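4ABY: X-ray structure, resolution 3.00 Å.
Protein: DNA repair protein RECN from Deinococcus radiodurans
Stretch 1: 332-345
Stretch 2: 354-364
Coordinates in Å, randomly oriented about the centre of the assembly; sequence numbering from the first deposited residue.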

# COMPACT_ATOMS: atom_id res chain seq x y z
N ALA A 332 -6.89 13.98 -14.57
CA ALA A 332 -6.60 12.73 -13.87
C ALA A 332 -5.71 12.95 -12.64
O ALA A 332 -5.93 12.35 -11.59
CB ALA A 332 -5.94 11.75 -14.81
N ALA A 333 -4.71 13.82 -12.80
CA ALA A 333 -3.77 14.13 -11.73
C ALA A 333 -4.42 14.85 -10.55
O ALA A 333 -4.07 14.61 -9.39
CB ALA A 333 -2.61 14.95 -12.28
N ILE A 334 -5.36 15.74 -10.84
CA ILE A 334 -6.12 16.43 -9.80
C ILE A 334 -7.00 15.46 -9.00
O ILE A 334 -7.09 15.57 -7.78
CB ILE A 334 -7.01 17.54 -10.39
CG1 ILE A 334 -6.15 18.76 -10.76
CG2 ILE A 334 -8.11 17.93 -9.41
CD1 ILE A 334 -6.94 19.89 -11.38
N ALA A 335 -7.63 14.53 -9.70
CA ALA A 335 -8.46 13.52 -9.05
C ALA A 335 -7.63 12.67 -8.09
O ALA A 335 -8.09 12.32 -7.00
CB ALA A 335 -9.12 12.64 -10.07
N VAL A 336 -6.40 12.36 -8.49
CA VAL A 336 -5.49 11.60 -7.63
C VAL A 336 -5.13 12.40 -6.39
O VAL A 336 -5.20 11.89 -5.28
CB VAL A 336 -4.21 11.16 -8.39
CG1 VAL A 336 -3.16 10.67 -7.41
CG2 VAL A 336 -4.53 10.08 -9.40
N ALA A 337 -4.74 13.66 -6.58
CA ALA A 337 -4.42 14.52 -5.44
C ALA A 337 -5.59 14.59 -4.47
O ALA A 337 -5.39 14.61 -3.25
CB ALA A 337 -4.03 15.90 -5.91
N GLU A 338 -6.80 14.60 -5.00
CA GLU A 338 -7.99 14.67 -4.16
C GLU A 338 -8.17 13.40 -3.34
O GLU A 338 -8.49 13.46 -2.15
CB GLU A 338 -9.23 14.96 -5.01
CG GLU A 338 -10.54 14.94 -4.23
CD GLU A 338 -10.56 15.93 -3.07
OE1 GLU A 338 -9.99 17.03 -3.22
OE2 GLU A 338 -11.15 15.61 -2.02
N GLN A 339 -7.95 12.24 -3.95
CA GLN A 339 -8.07 10.98 -3.24
C GLN A 339 -6.99 10.85 -2.18
O GLN A 339 -7.27 10.42 -1.06
CB GLN A 339 -8.00 9.80 -4.21
CG GLN A 339 -9.24 9.67 -5.08
CD GLN A 339 -10.51 9.61 -4.26
OE1 GLN A 339 -10.69 8.71 -3.44
NE2 GLN A 339 -11.40 10.57 -4.47
N LEU A 340 -5.77 11.22 -2.53
CA LEU A 340 -4.68 11.23 -1.57
C LEU A 340 -5.04 12.08 -0.36
O LEU A 340 -4.83 11.67 0.79
CB LEU A 340 -3.39 11.74 -2.21
CG LEU A 340 -2.68 10.74 -3.11
CD1 LEU A 340 -1.60 11.41 -3.93
CD2 LEU A 340 -2.11 9.62 -2.25
N SER A 341 -5.59 13.26 -0.63
CA SER A 341 -5.96 14.17 0.44
C SER A 341 -6.92 13.49 1.42
O SER A 341 -6.74 13.57 2.63
CB SER A 341 -6.59 15.43 -0.14
OG SER A 341 -6.59 16.48 0.82
N ARG A 342 -7.93 12.81 0.88
CA ARG A 342 -8.94 12.16 1.71
C ARG A 342 -8.39 11.00 2.53
O ARG A 342 -8.76 10.82 3.68
CB ARG A 342 -10.09 11.66 0.85
CG ARG A 342 -10.70 12.73 -0.02
CD ARG A 342 -12.02 12.25 -0.59
NE ARG A 342 -12.17 10.80 -0.47
CZ ARG A 342 -13.24 10.12 -0.87
NH1 ARG A 342 -14.26 10.77 -1.41
NH2 ARG A 342 -13.30 8.80 -0.72
N LEU A 343 -7.52 10.21 1.92
CA LEU A 343 -6.90 9.12 2.65
C LEU A 343 -6.08 9.69 3.80
O LEU A 343 -5.91 9.04 4.83
CB LEU A 343 -6.02 8.30 1.71
CG LEU A 343 -5.21 7.17 2.33
CD1 LEU A 343 -6.09 6.27 3.17
CD2 LEU A 343 -4.49 6.38 1.25
N ALA A 344 -5.61 10.92 3.63
CA ALA A 344 -4.79 11.58 4.64
C ALA A 344 -5.61 12.13 5.81
O ALA A 344 -5.05 12.55 6.82
CB ALA A 344 -3.96 12.70 4.00
N ASP A 345 -6.93 12.13 5.66
CA ASP A 345 -7.83 12.56 6.73
C ASP A 345 -7.82 11.58 7.90
O ASP A 345 -8.32 11.88 8.97
CB ASP A 345 -9.26 12.70 6.22
CG ASP A 345 -9.51 14.01 5.51
OD1 ASP A 345 -8.59 14.84 5.43
OD2 ASP A 345 -10.64 14.20 5.02
N HIS A 354 6.09 14.63 -9.15
CA HIS A 354 6.66 15.68 -10.00
C HIS A 354 5.57 16.62 -10.51
O HIS A 354 5.85 17.55 -11.25
CB HIS A 354 7.44 15.08 -11.17
CG HIS A 354 6.66 14.12 -12.00
ND1 HIS A 354 6.55 12.78 -11.69
CD2 HIS A 354 5.94 14.30 -13.14
CE1 HIS A 354 5.80 12.17 -12.60
NE2 HIS A 354 5.42 13.08 -13.49
N LEU A 355 4.34 16.36 -10.09
CA LEU A 355 3.19 17.15 -10.51
C LEU A 355 2.78 18.15 -9.43
O LEU A 355 2.51 17.77 -8.30
CB LEU A 355 2.00 16.23 -10.82
CG LEU A 355 2.17 15.25 -11.99
CD1 LEU A 355 0.98 14.31 -12.07
CD2 LEU A 355 2.35 16.02 -13.28
N ALA A 356 2.72 19.42 -9.80
CA ALA A 356 2.35 20.47 -8.85
C ALA A 356 0.96 20.25 -8.28
O ALA A 356 0.69 20.63 -7.14
CB ALA A 356 2.45 21.83 -9.50
N GLN A 357 0.08 19.63 -9.06
CA GLN A 357 -1.28 19.36 -8.60
C GLN A 357 -1.27 18.53 -7.33
O GLN A 357 -2.00 18.81 -6.38
CB GLN A 357 -2.09 18.65 -9.68
CG GLN A 357 -2.41 19.50 -10.89
CD GLN A 357 -1.24 19.61 -11.85
OE1 GLN A 357 -0.50 18.65 -12.06
NE2 GLN A 357 -1.08 20.78 -12.45
N ILE A 358 -0.43 17.50 -7.32
CA ILE A 358 -0.35 16.60 -6.19
C ILE A 358 0.36 17.25 -5.00
O ILE A 358 -0.11 17.17 -3.87
CB ILE A 358 0.35 15.29 -6.57
CG1 ILE A 358 -0.42 14.63 -7.72
CG2 ILE A 358 0.45 14.36 -5.37
CD1 ILE A 358 0.19 13.33 -8.19
N ALA A 359 1.50 17.89 -5.26
CA ALA A 359 2.28 18.53 -4.21
C ALA A 359 1.46 19.55 -3.43
O ALA A 359 1.52 19.61 -2.21
CB ALA A 359 3.52 19.18 -4.79
N ALA A 360 0.69 20.35 -4.16
CA ALA A 360 -0.06 21.46 -3.57
C ALA A 360 -1.11 21.02 -2.55
O ALA A 360 -1.62 21.85 -1.79
CB ALA A 360 -0.71 22.28 -4.67
N ARG A 361 -1.43 19.73 -2.52
CA ARG A 361 -2.45 19.23 -1.61
C ARG A 361 -1.85 18.61 -0.36
O ARG A 361 -2.57 18.11 0.51
CB ARG A 361 -3.35 18.21 -2.32
CG ARG A 361 -4.09 18.78 -3.51
CD ARG A 361 -5.09 19.83 -3.08
NE ARG A 361 -6.11 19.26 -2.20
CZ ARG A 361 -7.18 18.60 -2.64
NH1 ARG A 361 -7.38 18.43 -3.94
NH2 ARG A 361 -8.06 18.11 -1.77
N ALA A 362 -0.53 18.64 -0.25
CA ALA A 362 0.16 18.01 0.87
C ALA A 362 -0.03 18.80 2.16
O ALA A 362 -0.15 20.03 2.13
CB ALA A 362 1.63 17.85 0.56
N HIS A 363 -0.07 18.10 3.29
CA HIS A 363 -0.06 18.76 4.59
C HIS A 363 1.35 19.20 4.90
O HIS A 363 1.57 20.11 5.69
CB HIS A 363 -0.54 17.81 5.68
CG HIS A 363 -1.97 17.40 5.54
ND1 HIS A 363 -2.37 16.40 4.68
CD2 HIS A 363 -3.09 17.86 6.15
CE1 HIS A 363 -3.68 16.26 4.77
NE2 HIS A 363 -4.14 17.13 5.65
N HIS A 364 2.31 18.54 4.26
CA HIS A 364 3.71 18.86 4.44
C HIS A 364 4.41 18.66 3.11
O HIS A 364 4.31 17.60 2.51
CB HIS A 364 4.32 17.98 5.52
CG HIS A 364 3.62 18.08 6.84
ND1 HIS A 364 3.96 19.01 7.80
CD2 HIS A 364 2.57 17.39 7.35
CE1 HIS A 364 3.17 18.88 8.85
NE2 HIS A 364 2.32 17.90 8.60

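The helix of stretch 1 packs against the short helix and following turn of stretch 2, burying 551 Å² in all. The backbones come closest at Ala337 and Ile358, whose CA atoms lie 4.6 Å apart. Ala337 suits this point because its methyl fills little space: CB lies 3.6 Å from Gln357 O and 3.8 Å from Ile358 CA. Ile358 leaves its backbone sideways, with chi1 m and chi2 t, an extended form that lays the side chain among Ala333, Val336, Ala337 and Leu340. These five residues form the buried apolar part of the contact. Ile358 CD1 reaches to 4.3 Å from Val336 CG1, and Ile358 CG2 lies 3.9 Å from Leu340 CD1. At one end, Leu355 CD1 meets Ala333 CB at 3.7 Å. On the more exposed side, Gln357, m at chi1 and p at chi2, packs the aliphatic part of its chain on Ile334, CG to CG1 at 3.8 Å.

Arg361 gives the largest covered area. Its first three chi angles are all m, so the chain bends across the helix, passing Ala337 on its way to Glu338. Arg361 CG touches Ala337 CB at 3.7 Å, and the guanidinium has Ala337 O over one face. Glu338 points away at CB, but chi1 t and chi2 p bring its carboxylate back. Glu338 OE1 accepts from Arg361 NH2 at 2.6 Å in a salt bridge. A weak hydrogen bond joins Arg361 NH1 to the same OE1 at 3.0 Å. Farther along, His363 CE1 packs 3.7 Å from Ala344 CB.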